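Local coordinates for five-membered-cyclitol-phosphate synthase (Streptomyces citricolor, PDB 6K96), which is a synthase of the myo-inositol-1-phosphate synthase family that binds NAD and assembles from four chains, at residues B[43-55]-B[301-313]. Numbering follows the deposited sequence.
Sequences KRPRIGGIGVSDL and IDLIRIAAAARRV
Arg305 reaches from helix 292-313 into the hairpin at 46-51 and bonds to backbone carbonyls with two edges of its guanidinium. Its NE donates to Ile50 O over 3.2 Å, nearly straight at 169°, with the oxygen in the guanidinium plane; Ile47 N grips the same oxygen from the opposite face of the peptide, so the carbonyl that closes the hairpin also holds the helix. NH2 donates to Arg44 O, modelled implausibly close. Bends at chi2 and chi3 (136° and 82°) turn the guanidinium between two aliphatic groups: Ile47 CD1 sits over the centre of one face, 3.4 Å from CZ, and Val52 CG2 lies off-centre over the other. The hairpin has a type I' turn, Ile47 to Ile50, and leads into strand 55-62 of the NAD-binding Rossmann fold's six-stranded parallel sheet. Charge pairing comes from Arg44, whose NH1 meets Asp302 OD1 at 2.9 Å, the planes almost perpendicular; a water links Arg44 N to Asp302 OD2. Apolar packing continues along the helix: Ile50 CD1 rests on the methyls of Ala308 and Ala309. Leu55 and Ile304 cross near a right angle, their CD1 methyls 3.7 Å apart, while Trp277 of a second subunit packs on Val52 and Ile301.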
loop_
_atom_site.group_PDB
_atom_site.type_symbol
_atom_site.label_atom_id
_atom_site.label_comp_id
_atom_site.label_asym_id
_atom_site.label_seq_id
_atom_site.Cartn_x
_atom_site.Cartn_y
_atom_site.Cartn_z
ATOM N N LYS B 43 -12.661 -24.152 -9.275
ATOM C CA LYS B 43 -13.162 -24.693 -7.987
ATOM C C LYS B 43 -13.646 -26.128 -8.178
ATOM O O LYS B 43 -13.479 -26.928 -7.245
ATOM C CB LYS B 43 -14.334 -23.904 -7.392
ATOM C CG LYS B 43 -14.391 -23.995 -5.866
ATOM C CD LYS B 43 -15.742 -23.988 -5.146
ATOM C CE LYS B 43 -15.801 -25.036 -4.029
ATOM N NZ LYS B 43 -16.640 -24.651 -2.858
ATOM N N ARG B 44 -14.291 -26.421 -9.304
ATOM C CA ARG B 44 -14.934 -27.735 -9.589
ATOM C C ARG B 44 -14.578 -28.136 -11.016
ATOM O O ARG B 44 -15.126 -27.583 -11.954
ATOM C CB ARG B 44 -16.458 -27.636 -9.450
ATOM C CG ARG B 44 -16.923 -27.128 -8.096
ATOM C CD ARG B 44 -18.353 -27.560 -7.757
ATOM N NE ARG B 44 -18.829 -26.918 -6.544
ATOM C CZ ARG B 44 -19.092 -25.600 -6.447
ATOM N NH1 ARG B 44 -18.936 -24.799 -7.497
ATOM N NH2 ARG B 44 -19.567 -25.080 -5.318
ATOM N N PRO B 45 -13.591 -29.014 -11.243
ATOM C CA PRO B 45 -13.122 -29.301 -12.593
ATOM C C PRO B 45 -14.113 -30.069 -13.463
ATOM O O PRO B 45 -13.873 -30.162 -14.647
ATOM C CB PRO B 45 -11.879 -30.185 -12.373
ATOM C CG PRO B 45 -11.463 -29.985 -10.923
ATOM C CD PRO B 45 -12.749 -29.646 -10.208
ATOM N N ARG B 46 -15.139 -30.650 -12.863
ATOM C CA ARG B 46 -16.256 -31.246 -13.630
ATOM C C ARG B 46 -17.583 -30.990 -12.918
ATOM O O ARG B 46 -17.598 -30.953 -11.682
ATOM C CB ARG B 46 -15.970 -32.717 -13.937
ATOM C CG ARG B 46 -15.462 -32.838 -15.369
ATOM C CD ARG B 46 -14.678 -34.075 -15.732
ATOM N NE ARG B 46 -13.614 -33.739 -16.669
ATOM C CZ ARG B 46 -13.797 -33.359 -17.934
ATOM N NH1 ARG B 46 -15.013 -33.267 -18.444
ATOM N NH2 ARG B 46 -12.744 -33.095 -18.698
ATOM N N ILE B 47 -18.620 -30.736 -13.710
ATOM C CA ILE B 47 -20.034 -30.554 -13.272
ATOM C C ILE B 47 -20.901 -31.354 -14.237
ATOM O O ILE B 47 -20.838 -31.102 -15.461
ATOM C CB ILE B 47 -20.462 -29.078 -13.268
ATOM C CG1 ILE B 47 -19.447 -28.190 -12.549
ATOM C CG2 ILE B 47 -21.858 -28.949 -12.661
ATOM C CD1 ILE B 47 -19.714 -26.689 -12.665
ATOM N N GLY B 48 -21.689 -32.286 -13.705
ATOM C CA GLY B 48 -22.270 -33.366 -14.522
ATOM C C GLY B 48 -21.329 -33.752 -15.654
ATOM O O GLY B 48 -21.750 -33.594 -16.798
ATOM N N GLY B 49 -20.080 -34.169 -15.322
ATOM C CA GLY B 49 -19.043 -34.714 -16.237
ATOM C C GLY B 49 -18.553 -33.698 -17.280
ATOM O O GLY B 49 -17.713 -34.087 -18.124
ATOM N N ILE B 50 -19.011 -32.441 -17.223
ATOM C CA ILE B 50 -18.582 -31.363 -18.162
ATOM C C ILE B 50 -17.355 -30.674 -17.594
ATOM O O ILE B 50 -17.461 -30.092 -16.499
ATOM C CB ILE B 50 -19.645 -30.286 -18.428
ATOM C CG1 ILE B 50 -21.032 -30.882 -18.643
ATOM C CG2 ILE B 50 -19.171 -29.453 -19.607
ATOM C CD1 ILE B 50 -22.089 -29.849 -18.652
ATOM N N GLY B 51 -16.278 -30.712 -18.373
ATOM C CA GLY B 51 -14.993 -30.071 -18.076
ATOM C C GLY B 51 -15.015 -28.614 -18.437
ATOM O O GLY B 51 -15.894 -28.169 -19.177
ATOM N N VAL B 52 -13.983 -27.929 -17.993
ATOM C CA VAL B 52 -13.891 -26.450 -18.084
ATOM C C VAL B 52 -13.663 -26.048 -19.556
ATOM O O VAL B 52 -13.814 -24.850 -19.882
ATOM C CB VAL B 52 -12.796 -26.021 -17.097
ATOM C CG1 VAL B 52 -11.772 -25.086 -17.706
ATOM C CG2 VAL B 52 -13.436 -25.448 -15.847
ATOM N N SER B 53 -13.358 -27.027 -20.420
ATOM C CA SER B 53 -12.936 -26.806 -21.824
ATOM C C SER B 53 -14.008 -27.309 -22.797
ATOM O O SER B 53 -13.796 -27.179 -24.019
ATOM C CB SER B 53 -11.618 -27.498 -22.058
ATOM O OG SER B 53 -10.707 -26.645 -22.734
ATOM N N ASP B 54 -15.105 -27.873 -22.274
ATOM C CA ASP B 54 -16.097 -28.664 -23.050
ATOM C C ASP B 54 -17.221 -27.730 -23.502
ATOM O O ASP B 54 -18.369 -27.862 -23.007
ATOM C CB ASP B 54 -16.556 -29.879 -22.239
ATOM C CG ASP B 54 -15.452 -30.930 -22.062
ATOM O OD1 ASP B 54 -14.591 -31.010 -22.952
ATOM O OD2 ASP B 54 -15.444 -31.654 -21.031
ATOM N N LEU B 55 -16.853 -26.838 -24.425
ATOM C CA LEU B 55 -17.576 -25.612 -24.856
ATOM C C LEU B 55 -17.527 -25.515 -26.384
ATOM O O LEU B 55 -16.415 -25.392 -26.963
ATOM C CB LEU B 55 -16.869 -24.393 -24.247
ATOM C CG LEU B 55 -17.721 -23.382 -23.498
ATOM C CD1 LEU B 55 -18.713 -24.072 -22.591
ATOM C CD2 LEU B 55 -16.834 -22.478 -22.671
ATOM N N ILE B 301 -18.296 -20.155 -16.072
ATOM C CA ILE B 301 -18.000 -21.592 -16.367
ATOM C C ILE B 301 -18.740 -22.532 -15.406
ATOM O O ILE B 301 -19.058 -23.607 -15.824
ATOM C CB ILE B 301 -16.495 -21.874 -16.340
ATOM C CG1 ILE B 301 -16.197 -23.173 -17.079
ATOM C CG2 ILE B 301 -15.998 -21.869 -14.892
ATOM C CD1 ILE B 301 -16.712 -23.188 -18.474
ATOM N N ASP B 302 -18.936 -22.153 -14.147
ATOM C CA ASP B 302 -19.786 -22.853 -13.150
ATOM C C ASP B 302 -21.250 -22.831 -13.662
ATOM O O ASP B 302 -21.756 -23.889 -14.010
ATOM C CB ASP B 302 -19.608 -22.158 -11.789
ATOM C CG ASP B 302 -18.667 -22.865 -10.832
ATOM O OD1 ASP B 302 -19.145 -23.782 -10.169
ATOM O OD2 ASP B 302 -17.465 -22.489 -10.724
ATOM N N LEU B 303 -21.864 -21.644 -13.794
ATOM C CA LEU B 303 -23.304 -21.484 -14.123
ATOM C C LEU B 303 -23.647 -22.165 -15.462
ATOM O O LEU B 303 -24.693 -22.811 -15.520
ATOM C CB LEU B 303 -23.670 -19.989 -14.163
ATOM C CG LEU B 303 -23.542 -19.235 -12.846
ATOM C CD1 LEU B 303 -24.022 -17.819 -13.028
ATOM C CD2 LEU B 303 -24.315 -19.905 -11.731
ATOM N N ILE B 304 -22.853 -21.993 -16.517
ATOM C CA ILE B 304 -23.244 -22.559 -17.842
ATOM C C ILE B 304 -23.236 -24.081 -17.756
ATOM O O ILE B 304 -24.022 -24.714 -18.476
ATOM C CB ILE B 304 -22.400 -22.091 -19.032
ATOM C CG1 ILE B 304 -20.917 -22.383 -18.816
ATOM C CG2 ILE B 304 -22.688 -20.637 -19.348
ATOM C CD1 ILE B 304 -20.049 -21.837 -19.910
ATOM N N ARG B 305 -22.367 -24.663 -16.937
ATOM C CA ARG B 305 -22.321 -26.138 -16.816
ATOM C C ARG B 305 -23.479 -26.550 -15.903
ATOM O O ARG B 305 -24.042 -27.660 -16.135
ATOM C CB ARG B 305 -20.991 -26.659 -16.269
ATOM C CG ARG B 305 -19.819 -26.652 -17.239
ATOM C CD ARG B 305 -18.546 -26.129 -16.581
ATOM N NE ARG B 305 -17.752 -27.033 -15.768
ATOM C CZ ARG B 305 -16.975 -26.677 -14.731
ATOM N NH1 ARG B 305 -16.863 -25.432 -14.317
ATOM N NH2 ARG B 305 -16.281 -27.581 -14.094
ATOM N N ILE B 306 -23.824 -25.727 -14.902
ATOM C CA ILE B 306 -24.960 -26.071 -14.011
ATOM C C ILE B 306 -26.186 -26.142 -14.906
ATOM O O ILE B 306 -26.937 -27.129 -14.807
ATOM C CB ILE B 306 -25.134 -25.111 -12.834
ATOM C CG1 ILE B 306 -23.913 -25.045 -11.926
ATOM C CG2 ILE B 306 -26.346 -25.537 -12.030
ATOM C CD1 ILE B 306 -23.931 -23.831 -11.003
ATOM N N ALA B 307 -26.286 -25.166 -15.805
ATOM C CA ALA B 307 -27.342 -24.993 -16.828
ATOM C C ALA B 307 -27.453 -26.242 -17.696
ATOM O O ALA B 307 -28.504 -26.913 -17.637
ATOM C CB ALA B 307 -27.025 -23.778 -17.669
ATOM N N ALA B 308 -26.429 -26.526 -18.507
ATOM C CA ALA B 308 -26.444 -27.604 -19.528
ATOM C C ALA B 308 -26.741 -28.948 -18.868
ATOM O O ALA B 308 -27.668 -29.626 -19.348
ATOM C CB ALA B 308 -25.176 -27.616 -20.332
ATOM N N ALA B 309 -26.043 -29.309 -17.790
ATOM C CA ALA B 309 -26.174 -30.649 -17.166
ATOM C C ALA B 309 -27.609 -30.846 -16.671
ATOM O O ALA B 309 -28.141 -31.930 -16.826
ATOM C CB ALA B 309 -25.185 -30.832 -16.051
ATOM N N ALA B 310 -28.229 -29.778 -16.182
ATOM C CA ALA B 310 -29.614 -29.755 -15.654
ATOM C C ALA B 310 -30.610 -29.962 -16.795
ATOM O O ALA B 310 -31.507 -30.793 -16.648
ATOM C CB ALA B 310 -29.865 -28.460 -14.926
ATOM N N ARG B 311 -30.418 -29.295 -17.923
ATOM C CA ARG B 311 -31.264 -29.512 -19.126
ATOM C C ARG B 311 -31.120 -30.961 -19.647
ATOM O O ARG B 311 -32.138 -31.543 -20.078
ATOM C CB ARG B 311 -30.944 -28.457 -20.189
ATOM C CG ARG B 311 -31.843 -28.542 -21.407
ATOM C CD ARG B 311 -31.504 -27.434 -22.380
ATOM N NE ARG B 311 -32.256 -27.565 -23.620
ATOM C CZ ARG B 311 -31.847 -28.241 -24.684
ATOM N NH1 ARG B 311 -30.685 -28.870 -24.712
ATOM N NH2 ARG B 311 -32.621 -28.300 -25.736
ATOM N N ARG B 312 -29.906 -31.516 -19.653
ATOM C CA ARG B 312 -29.622 -32.934 -20.067
ATOM C C ARG B 312 -30.390 -33.889 -19.144
ATOM O O ARG B 312 -30.929 -34.866 -19.648
ATOM C CB ARG B 312 -28.135 -33.330 -20.019
ATOM C CG ARG B 312 -27.154 -32.426 -20.752
ATOM C CD ARG B 312 -26.311 -33.161 -21.777
ATOM N NE ARG B 312 -25.509 -32.196 -22.501
ATOM C CZ ARG B 312 -24.275 -31.806 -22.170
ATOM N NH1 ARG B 312 -23.661 -30.891 -22.914
ATOM N NH2 ARG B 312 -23.669 -32.317 -21.100
ATOM N N VAL B 313 -30.519 -33.549 -17.865
ATOM C CA VAL B 313 -31.182 -34.391 -16.828
ATOM C C VAL B 313 -32.631 -33.912 -16.562
ATOM O O VAL B 313 -33.319 -34.546 -15.725
ATOM C CB VAL B 313 -30.250 -34.412 -15.601
ATOM C CG1 VAL B 313 -30.937 -34.163 -14.265
ATOM C CG2 VAL B 313 -29.481 -35.711 -15.580
HETATM O O HOH W 1 -15.098 -24.366 -10.978
#